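ABC transporter substrate-binding protein-branched chain amino acid transport (Streptococcus pneumoniae, PDB 4GNR) binds isoleucine and probably delivers branched-chain amino acids to a membrane ABC transporter for uptake into the cell. Local coordinates at residues Ala78-Ala83 / His291-Ala296; Gly130-Asn135 / Lys333-Met338; Val146-Asp151 / Gly159-Phe164; Phe254-Glu259 / Ala266-Tyr271. All blocks are in the same frame, centred on the assembly; numbering follows the deposited sequence. Where two conformers were deposited one is given.

Interaction 1. Residues Ala78-Ala83 / His291-Ala296; sequences AVVGPA and HLVANA
Ala78 and Val80, on one side of strand 78-80, both turn their side chains to Val293 on helix 281-297, while Val79 between them points the other way. The tight end is at Ala78, whose CB lies 3.8 Å from Val293 CG1. A small residue suits this point, because the strand comes nearest the helix here and a single methyl fills the distance. Val293 serves both strand residues by dividing its branches: with chi1 at 169°, CG1 lies anti to the backbone N and reaches Ala78, and CG2 is left for Val80. That second meeting is looser, Val80 CG2 standing 4.5 Å from Val293 CG2, and Ile103 of the next strand touches both valines. On its other faces the helix behaves differently. Asn295 is exposed, as suits an amide, and His291 is partly exposed beside Ala34 and Ile38 of helix 21-40. Past Val80 the chain leaves the helix through Gly81 and a cis peptide bond before Pro82 to Ala83, which lines the isoleucine pocket. Apolar packing of a helix on a central parallel sheet of strand order 2-1-3-4-5 is characteristic of the Rossmann-like lobe of type I periplasmic binding proteins.

Interaction 2. Residues Gly130-Asn135 / Lys333-Met338; sequences GKIISN and KTAYMM
Met337 of strand 335-341 and Ile132 of helix 126-139 carry most of this contact, and Ala335 adds a smaller share. The methionine CG starts out anti to the backbone N (chi1 -175°), then the chain bends at both chi2 and chi3, so that the terminal methyl CE comes to lie 4.0 Å from Ile132 CG2. The two side chains run in opposite senses, alongside each other. A flexible, unbranched methionine suits this place, since it can fold its methyl against the branched isoleucine on a helix whose axis comes no nearer than 10.4 Å to that of the strand. Ile132 has a second arm: its CG1 branch extends to CD1, which meets Ala335 CB at 4.1 Å. Here the alanine is short and the isoleucine long, and the reach is shared out accordingly. Ile133 CG1 touches Met337 CE more loosely, at 4.4 Å. All four residues are buried. The strand runs between 248-252 and 344-351, antiparallel to both, and Ile251 and Val351 on these neighbours also touch Ile132; helix 126-139 also packs through Ile133 and Ser134 against helix 155-167.

Interaction 3. Residues Val146-Asp151 / Gly159-Phe164; sequences VVLYTD and GIAKSF
Ala161 and Phe164 are the two residues of helix 159-164 that meet strand 146-151, and they do so within a beta-alpha-beta unit: strand 145-151, helix 155-167 and strand 171-178, the repeating element of a Rossmann-like lobe. The helix runs back along the strand at 153° to it, their axes approaching to 9.1 Å. Along the helix, Ile160 touches Asp126 and Gln129 of helix 126-139, so its bulk serves a helix-helix contact. Ala161 follows, facing the strand where the two backbones come nearest. Its single methyl fits that short distance: Ala161 CB lies 3.7 Å from Thr150 OG1 and also touches CG2, the other branch of the threonine. Leu148 CD2 meets Ala161 CB at 4.2 Å. Lys162 points away from the strand, as an exposed charged residue should, and forms a salt bridge with Glu166 one turn on. Ser163 OG is hydrogen-bonded to Ser127 O in helix 126-139, which satisfies this buried hydroxyl. Phe164 then returns to the sheet, three residues beyond Ala161 and back on the face that meets the strand. With chi1 at 178° its ring is carried far out from the helix, long enough to span the wider end of the contact, and Tyr168 stacks on it. Leu148 CD2 approaches this ring obliquely, whereas Val146 CG2 lies at its edge, near the ring plane, 3.9 Å from Phe164 CZ.

Interaction 4. Residues Phe254-Glu259 / Ala266-Tyr271; sequences FSTTVE and AFLDAY
Phe254 and Phe267 meet as an offset edge-to-face pair, the edge of Phe267 turned to the face of Phe254. The planes stand at 88° and the ring centroids are 5.8 Å apart; the closest atoms are Phe254 CZ and Phe267 CD2, at 3.9 Å. Phe267 thus comes to the CZ end of the Phe254 ring, off its centre, where contact of ring hydrogens with pi electrons may still help hold the buried pair. Beside it, nearer the solvent, the Thr256 and Leu268 side chains run roughly perpendicular to each other. Thr256 CG2 rests 3.9 Å from Leu268 CD2; with chi1 at 73° OG1 sits between the backbone N and the carbonyl carbon, and CG2, anti to that carbon, is the branch that faces the leucine. A residue with one polar and one apolar branch fits an exposed site at the edge of such a contact. The loop carrying Phe254 and Thr256 is shaped by an ST turn and an ST motif, in which Ser255 OG accepts from the backbone N of Thr257 at 3.2 Å and from that of Val258 at 3.3 Å. It joins strand 248-252 in one lobe to helix 262-275 in the other, consistent with one of the inter-lobe crossings that make up the hinge in type I binding proteins. Farther out, Val319 and Ala284 touch both phenylalanines, and Pro279 lies against Leu268.

In the fold
Interactions 1, 2 and 3 are buried helix-on-sheet contacts made mostly of aliphatic groups, with a phenylalanine ring and a threonine in interaction 3; interaction 4 lies partly at the surface and joins a loop to a helix through paired rings and a threonine. Interaction 1 belongs to the lobe with the parallel sheet. Interactions 2 and 3 share the mixed sheet of the other lobe, their centres 14 Å apart, and they touch where Ile133 and Ser134 pack on Phe164. Interaction 4 spans the lobes: its loop meets interaction 2 where Tyr336 packs on Phe254 and Ser255, and its helix 262-275 is followed in the chain by helix 281-297 of interaction 1.

Interaction 1. Residues Ala78-Ala83 / His291-Ala296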
# COMPACT_ATOMS: atom_id res chain seq x y z
N ALA A 78 6.64 19.05 -5.74
CA ALA A 78 6.60 17.59 -5.72
C ALA A 78 5.24 17.19 -5.18
O ALA A 78 4.63 17.97 -4.44
CB ALA A 78 7.70 17.03 -4.83
N VAL A 79 4.79 15.98 -5.52
CA VAL A 79 3.51 15.46 -5.04
C VAL A 79 3.77 14.08 -4.39
O VAL A 79 4.49 13.27 -4.95
CB VAL A 79 2.49 15.30 -6.17
CG1 VAL A 79 1.19 14.65 -5.68
CG2 VAL A 79 2.19 16.65 -6.84
N VAL A 80 3.17 13.89 -3.21
CA VAL A 80 3.18 12.60 -2.50
C VAL A 80 1.75 12.06 -2.57
O VAL A 80 0.80 12.76 -2.21
CB VAL A 80 3.67 12.72 -1.07
CG1 VAL A 80 3.78 11.34 -0.42
CG2 VAL A 80 5.01 13.44 -1.00
N GLY A 81 1.61 10.80 -2.98
CA GLY A 81 0.32 10.19 -3.24
C GLY A 81 -0.03 10.35 -4.72
O GLY A 81 0.55 11.20 -5.40
N PRO A 82 -1.04 9.60 -5.21
CA PRO A 82 -1.94 8.74 -4.45
C PRO A 82 -1.38 7.46 -3.85
O PRO A 82 -0.26 7.04 -4.15
CB PRO A 82 -3.03 8.38 -5.49
CG PRO A 82 -2.98 9.51 -6.49
CD PRO A 82 -1.52 9.82 -6.58
N ALA A 83 -2.20 6.86 -3.01
CA ALA A 83 -1.86 5.59 -2.37
C ALA A 83 -2.09 4.37 -3.27
O ALA A 83 -1.37 3.37 -3.17
CB ALA A 83 -2.70 5.41 -1.10
N HIS A 291 10.48 11.84 3.44
CA HIS A 291 11.92 11.99 3.64
C HIS A 291 12.70 11.87 2.33
O HIS A 291 13.69 12.59 2.13
CB HIS A 291 12.44 11.01 4.69
CG HIS A 291 12.23 11.49 6.07
ND1 HIS A 291 13.09 12.41 6.62
CD2 HIS A 291 11.28 11.25 6.99
CE1 HIS A 291 12.70 12.70 7.84
NE2 HIS A 291 11.60 12.01 8.10
N LEU A 292 12.30 10.96 1.46
CA LEU A 292 12.96 10.81 0.16
C LEU A 292 12.88 12.13 -0.63
O LEU A 292 13.87 12.59 -1.23
CB LEU A 292 12.32 9.68 -0.64
CG LEU A 292 12.73 8.27 -0.19
CD1 LEU A 292 11.75 7.22 -0.64
CD2 LEU A 292 14.14 7.95 -0.69
N VAL A 293 11.69 12.73 -0.66
CA VAL A 293 11.47 14.01 -1.36
C VAL A 293 12.26 15.13 -0.69
O VAL A 293 12.91 15.93 -1.38
CB VAL A 293 9.99 14.34 -1.45
CG1 VAL A 293 9.76 15.77 -1.93
CG2 VAL A 293 9.26 13.32 -2.35
N ALA A 294 12.20 15.23 0.64
CA ALA A 294 12.89 16.29 1.36
C ALA A 294 14.40 16.21 1.13
O ALA A 294 15.05 17.23 0.91
CB ALA A 294 12.54 16.22 2.83
N ASN A 295 14.95 15.01 1.16
CA ASN A 295 16.37 14.85 0.91
C ASN A 295 16.70 15.28 -0.53
O ASN A 295 17.71 15.95 -0.76
CB ASN A 295 16.80 13.40 1.16
CG ASN A 295 16.83 13.04 2.62
OD1 ASN A 295 16.73 13.88 3.51
ND2 ASN A 295 16.96 11.76 2.86
N ALA A 296 15.86 14.87 -1.48
CA ALA A 296 16.05 15.22 -2.89
C ALA A 296 15.94 16.72 -3.15
O ALA A 296 16.51 17.23 -4.10
CB ALA A 296 15.08 14.44 -3.75

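Interaction 2. Residues Gly130-Asn135 / Lys333-Met338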
# COMPACT_ATOMS: atom_id res chain seq x y z
N GLY A 130 1.94 -11.91 -5.75
CA GLY A 130 1.31 -13.18 -6.14
C GLY A 130 2.23 -14.38 -5.98
O GLY A 130 1.79 -15.47 -5.59
N LYS A 131 3.51 -14.18 -6.28
CA LYS A 131 4.52 -15.24 -6.14
C LYS A 131 4.71 -15.60 -4.67
O LYS A 131 4.78 -16.77 -4.32
CB LYS A 131 5.86 -14.79 -6.74
CG LYS A 131 5.89 -14.67 -8.23
CD LYS A 131 7.16 -13.99 -8.71
CE LYS A 131 7.22 -13.82 -10.19
NZ LYS A 131 8.40 -12.99 -10.47
N ILE A 132 4.80 -14.58 -3.82
CA ILE A 132 4.95 -14.81 -2.39
C ILE A 132 3.73 -15.56 -1.85
O ILE A 132 3.86 -16.50 -1.06
CB ILE A 132 5.17 -13.50 -1.66
CG1 ILE A 132 6.61 -13.00 -1.92
CG2 ILE A 132 4.90 -13.66 -0.16
CD1 ILE A 132 6.81 -11.58 -1.39
N ILE A 133 2.53 -15.12 -2.23
CA ILE A 133 1.32 -15.78 -1.76
C ILE A 133 1.34 -17.26 -2.19
O ILE A 133 1.04 -18.16 -1.40
CB ILE A 133 0.06 -15.03 -2.21
CG1 ILE A 133 -0.03 -13.67 -1.48
CG2 ILE A 133 -1.20 -15.86 -1.93
CD1 ILE A 133 -1.05 -12.70 -2.08
N SER A 134 1.63 -17.52 -3.45
CA SER A 134 1.72 -18.92 -3.93
C SER A 134 2.73 -19.74 -3.12
O SER A 134 2.44 -20.84 -2.64
CB SER A 134 2.10 -18.97 -5.40
OG SER A 134 2.14 -20.31 -5.87
N ASN A 135 3.94 -19.20 -2.94
CA ASN A 135 4.95 -19.93 -2.17
C ASN A 135 4.51 -20.19 -0.73
O ASN A 135 4.71 -21.27 -0.19
CB ASN A 135 6.28 -19.13 -2.12
CG ASN A 135 6.97 -18.99 -3.47
OD1 ASN A 135 6.66 -19.69 -4.43
ND2 ASN A 135 7.94 -18.07 -3.52
N LYS A 333 11.90 -3.90 -1.90
CA LYS A 333 11.48 -3.66 -0.54
C LYS A 333 11.33 -4.99 0.19
O LYS A 333 10.92 -6.00 -0.39
CB LYS A 333 10.13 -2.94 -0.47
CG LYS A 333 10.11 -1.56 -1.10
CD LYS A 333 11.00 -0.53 -0.38
CE LYS A 333 10.54 -0.22 1.00
NZ LYS A 333 11.34 0.89 1.56
N THR A 334 11.64 -4.97 1.48
CA THR A 334 11.41 -6.14 2.33
C THR A 334 9.89 -6.34 2.47
O THR A 334 9.11 -5.39 2.62
CB THR A 334 12.02 -5.93 3.70
OG1 THR A 334 13.43 -5.76 3.54
CG2 THR A 334 11.73 -7.09 4.65
N ALA A 335 9.49 -7.60 2.42
CA ALA A 335 8.10 -7.99 2.61
C ALA A 335 8.02 -9.00 3.75
O ALA A 335 8.94 -9.77 4.00
CB ALA A 335 7.51 -8.58 1.34
N TYR A 336 6.87 -8.96 4.41
CA TYR A 336 6.54 -9.85 5.49
C TYR A 336 5.19 -10.48 5.26
O TYR A 336 4.30 -9.88 4.65
CB TYR A 336 6.38 -9.06 6.82
CG TYR A 336 7.60 -8.23 7.17
CD1 TYR A 336 7.71 -6.93 6.73
CD2 TYR A 336 8.63 -8.74 7.94
CE1 TYR A 336 8.80 -6.15 7.01
CE2 TYR A 336 9.75 -7.97 8.24
CZ TYR A 336 9.81 -6.66 7.77
OH TYR A 336 10.89 -5.84 8.04
N MET A 337 5.04 -11.74 5.68
CA MET A 337 3.73 -12.39 5.71
C MET A 337 3.34 -12.31 7.19
O MET A 337 4.05 -12.82 8.07
CB MET A 337 3.74 -13.82 5.24
CG MET A 337 2.32 -14.39 5.18
SD MET A 337 1.24 -13.66 3.91
CE MET A 337 1.90 -14.44 2.42
N MET A 338 2.23 -11.63 7.46
CA MET A 338 1.70 -11.43 8.79
C MET A 338 0.71 -12.54 9.13
O MET A 338 -0.09 -12.93 8.29
CB MET A 338 0.96 -10.08 8.86
CG MET A 338 1.73 -8.91 8.29
SD MET A 338 3.19 -8.47 9.22
CE MET A 338 2.61 -7.04 10.11

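Interaction 3. Residues Val146-Asp151 / Gly159-Phe164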
# COMPACT_ATOMS: atom_id res chain seq x y z
N VAL A 146 -6.77 -24.82 -3.25
CA VAL A 146 -7.16 -23.49 -2.79
C VAL A 146 -8.34 -22.98 -3.60
O VAL A 146 -8.66 -23.45 -4.69
CB VAL A 146 -6.05 -22.41 -2.97
CG1 VAL A 146 -4.80 -22.80 -2.19
CG2 VAL A 146 -5.77 -22.15 -4.44
N VAL A 147 -9.02 -22.02 -2.97
CA VAL A 147 -10.03 -21.23 -3.59
C VAL A 147 -9.36 -19.85 -3.89
O VAL A 147 -8.66 -19.32 -3.06
CB VAL A 147 -11.26 -20.96 -2.70
CG1 VAL A 147 -12.18 -19.92 -3.32
CG2 VAL A 147 -12.00 -22.25 -2.40
N LEU A 148 -9.59 -19.30 -5.07
CA LEU A 148 -9.10 -17.97 -5.49
C LEU A 148 -10.38 -17.12 -5.65
O LEU A 148 -11.29 -17.51 -6.42
CB LEU A 148 -8.27 -18.04 -6.77
CG LEU A 148 -7.65 -16.74 -7.28
CD1 LEU A 148 -6.77 -16.06 -6.22
CD2 LEU A 148 -6.86 -17.01 -8.57
N TYR A 149 -10.45 -15.98 -4.95
CA TYR A 149 -11.67 -15.12 -4.92
C TYR A 149 -11.18 -13.70 -5.09
O TYR A 149 -10.59 -13.13 -4.19
CB TYR A 149 -12.39 -15.42 -3.60
CG TYR A 149 -13.78 -14.83 -3.43
CD1 TYR A 149 -14.66 -14.75 -4.48
CD2 TYR A 149 -14.26 -14.56 -2.17
CE1 TYR A 149 -15.99 -14.30 -4.28
CE2 TYR A 149 -15.57 -14.13 -1.96
CZ TYR A 149 -16.43 -14.00 -3.01
OH TYR A 149 -17.73 -13.59 -2.82
N THR A 150 -11.47 -13.12 -6.25
CA THR A 150 -10.85 -11.86 -6.64
C THR A 150 -11.78 -10.73 -7.03
O THR A 150 -12.86 -10.96 -7.59
CB THR A 150 -9.97 -12.19 -7.94
OG1 THR A 150 -9.09 -13.29 -7.67
CG2 THR A 150 -9.17 -11.03 -8.45
N ASP A 151 -11.34 -9.50 -6.73
CA ASP A 151 -12.08 -8.27 -7.09
C ASP A 151 -11.89 -8.12 -8.59
O ASP A 151 -10.86 -7.63 -9.06
CB ASP A 151 -11.51 -7.05 -6.35
CG ASP A 151 -12.22 -5.74 -6.68
OD1 ASP A 151 -13.13 -5.73 -7.56
OD2 ASP A 151 -11.83 -4.71 -6.02
N GLY A 159 -3.99 -8.38 -11.06
CA GLY A 159 -2.54 -8.57 -11.20
C GLY A 159 -2.01 -9.59 -10.20
O GLY A 159 -1.20 -10.45 -10.53
N ILE A 160 -2.45 -9.49 -8.95
CA ILE A 160 -2.05 -10.46 -7.93
C ILE A 160 -2.57 -11.86 -8.34
O ILE A 160 -1.84 -12.85 -8.29
CB ILE A 160 -2.55 -10.06 -6.53
CG1 ILE A 160 -1.90 -8.75 -6.09
CG2 ILE A 160 -2.28 -11.20 -5.54
CD1 ILE A 160 -2.34 -8.28 -4.72
N ALA A 161 -3.83 -11.92 -8.75
CA ALA A 161 -4.42 -13.21 -9.15
C ALA A 161 -3.66 -13.84 -10.33
O ALA A 161 -3.40 -15.05 -10.33
CB ALA A 161 -5.89 -13.04 -9.48
N LYS A 162 -3.33 -13.03 -11.33
CA LYS A 162 -2.59 -13.53 -12.50
C LYS A 162 -1.27 -14.18 -12.08
O LYS A 162 -0.92 -15.28 -12.50
CB LYS A 162 -2.35 -12.41 -13.52
CG LYS A 162 -1.51 -12.80 -14.73
CD LYS A 162 -1.29 -11.60 -15.66
CE LYS A 162 -0.42 -11.94 -16.86
NZ LYS A 162 1.02 -11.77 -16.56
N SER A 163 -0.53 -13.47 -11.23
CA SER A 163 0.75 -13.98 -10.76
C SER A 163 0.58 -15.25 -9.91
O SER A 163 1.35 -16.21 -10.03
CB SER A 163 1.47 -12.89 -10.00
OG SER A 163 2.64 -13.43 -9.43
N PHE A 164 -0.43 -15.24 -9.04
CA PHE A 164 -0.71 -16.40 -8.23
C PHE A 164 -0.98 -17.64 -9.12
O PHE A 164 -0.41 -18.72 -8.91
CB PHE A 164 -1.91 -16.17 -7.31
CG PHE A 164 -2.25 -17.38 -6.50
CD1 PHE A 164 -1.59 -17.64 -5.30
CD2 PHE A 164 -3.18 -18.30 -6.94
CE1 PHE A 164 -1.85 -18.77 -4.58
CE2 PHE A 164 -3.44 -19.46 -6.20
CZ PHE A 164 -2.77 -19.68 -5.01

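Interaction 4. Residues Phe254-Glu259 / Ala266-Tyr271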
# COMPACT_ATOMS: atom_id res chain seq x y z
N PHE A 254 5.95 -3.54 6.48
CA PHE A 254 6.37 -2.96 7.75
C PHE A 254 6.00 -3.91 8.89
O PHE A 254 4.87 -4.38 8.95
CB PHE A 254 5.68 -1.59 7.98
CG PHE A 254 6.12 -0.86 9.25
CD1 PHE A 254 7.40 -0.36 9.35
CD2 PHE A 254 5.27 -0.65 10.32
CE1 PHE A 254 7.84 0.30 10.48
CE2 PHE A 254 5.72 0.04 11.45
CZ PHE A 254 7.02 0.49 11.52
N SER A 255 6.96 -4.18 9.75
CA SER A 255 6.74 -5.03 10.91
C SER A 255 7.38 -4.44 12.15
O SER A 255 8.49 -3.96 12.13
CB SER A 255 7.36 -6.41 10.73
OG SER A 255 7.28 -7.19 11.92
N THR A 256 6.63 -4.53 13.25
CA THR A 256 7.07 -4.06 14.59
C THR A 256 7.69 -5.16 15.48
O THR A 256 8.02 -4.91 16.66
CB THR A 256 5.89 -3.50 15.46
OG1 THR A 256 5.07 -4.57 15.93
CG2 THR A 256 5.09 -2.50 14.71
N THR A 257 7.88 -6.36 14.95
CA THR A 257 8.48 -7.42 15.77
C THR A 257 9.63 -8.22 15.18
O THR A 257 10.54 -8.66 15.90
CB THR A 257 7.45 -8.51 16.10
OG1 THR A 257 6.98 -9.14 14.90
CG2 THR A 257 6.28 -7.92 16.89
N VAL A 258 9.59 -8.45 13.87
CA VAL A 258 10.65 -9.27 13.27
C VAL A 258 11.69 -8.38 12.63
O VAL A 258 11.37 -7.50 11.82
CB VAL A 258 10.12 -10.36 12.28
CG1 VAL A 258 9.55 -9.74 11.02
CG2 VAL A 258 11.25 -11.30 11.91
N GLU A 259 12.94 -8.62 13.02
CA GLU A 259 14.10 -7.88 12.53
C GLU A 259 13.73 -6.40 12.49
O GLU A 259 13.69 -5.76 11.42
CB GLU A 259 14.46 -8.37 11.12
CG GLU A 259 14.82 -9.85 11.06
CD GLU A 259 15.09 -10.34 9.65
OE1 GLU A 259 14.77 -9.61 8.68
OE2 GLU A 259 15.60 -11.47 9.50
N ALA A 266 11.68 4.01 16.27
CA ALA A 266 11.52 5.44 16.49
C ALA A 266 10.21 5.93 15.87
O ALA A 266 9.53 6.77 16.44
CB ALA A 266 12.68 6.23 15.94
N PHE A 267 9.88 5.44 14.68
CA PHE A 267 8.65 5.82 14.00
C PHE A 267 7.42 5.33 14.74
O PHE A 267 6.46 6.08 14.93
CB PHE A 267 8.67 5.30 12.57
CG PHE A 267 7.35 5.43 11.86
CD1 PHE A 267 6.92 6.64 11.34
CD2 PHE A 267 6.53 4.32 11.74
CE1 PHE A 267 5.68 6.74 10.74
CE2 PHE A 267 5.31 4.42 11.12
CZ PHE A 267 4.89 5.62 10.63
N LEU A 268 7.44 4.08 15.20
CA LEU A 268 6.31 3.54 15.95
C LEU A 268 6.05 4.44 17.18
O LEU A 268 4.91 4.82 17.47
CB LEU A 268 6.61 2.09 16.37
CG LEU A 268 5.53 1.38 17.19
CD1 LEU A 268 4.24 1.32 16.43
CD2 LEU A 268 6.01 -0.02 17.59
N ASP A 269 7.12 4.74 17.91
CA ASP A 269 7.00 5.60 19.10
C ASP A 269 6.46 6.99 18.74
O ASP A 269 5.51 7.50 19.38
CB ASP A 269 8.35 5.76 19.82
CG ASP A 269 8.85 4.47 20.49
OD1 ASP A 269 8.08 3.48 20.58
OD2 ASP A 269 10.02 4.46 20.91
N ALA A 270 7.02 7.59 17.69
CA ALA A 270 6.64 8.95 17.31
C ALA A 270 5.19 9.02 16.83
O ALA A 270 4.47 9.97 17.14
CB ALA A 270 7.57 9.51 16.25
N TYR A 271 4.77 8.02 16.07
CA TYR A 271 3.41 7.98 15.55
C TYR A 271 2.42 7.80 16.71
O TYR A 271 1.38 8.46 16.77
CB TYR A 271 3.31 6.88 14.49
CG TYR A 271 2.01 6.88 13.70
CD1 TYR A 271 1.97 7.41 12.41
CD2 TYR A 271 0.84 6.35 14.22
CE1 TYR A 271 0.80 7.40 11.66
CE2 TYR A 271 -0.33 6.32 13.47
CZ TYR A 271 -0.33 6.85 12.19
OH TYR A 271 -1.46 6.83 11.41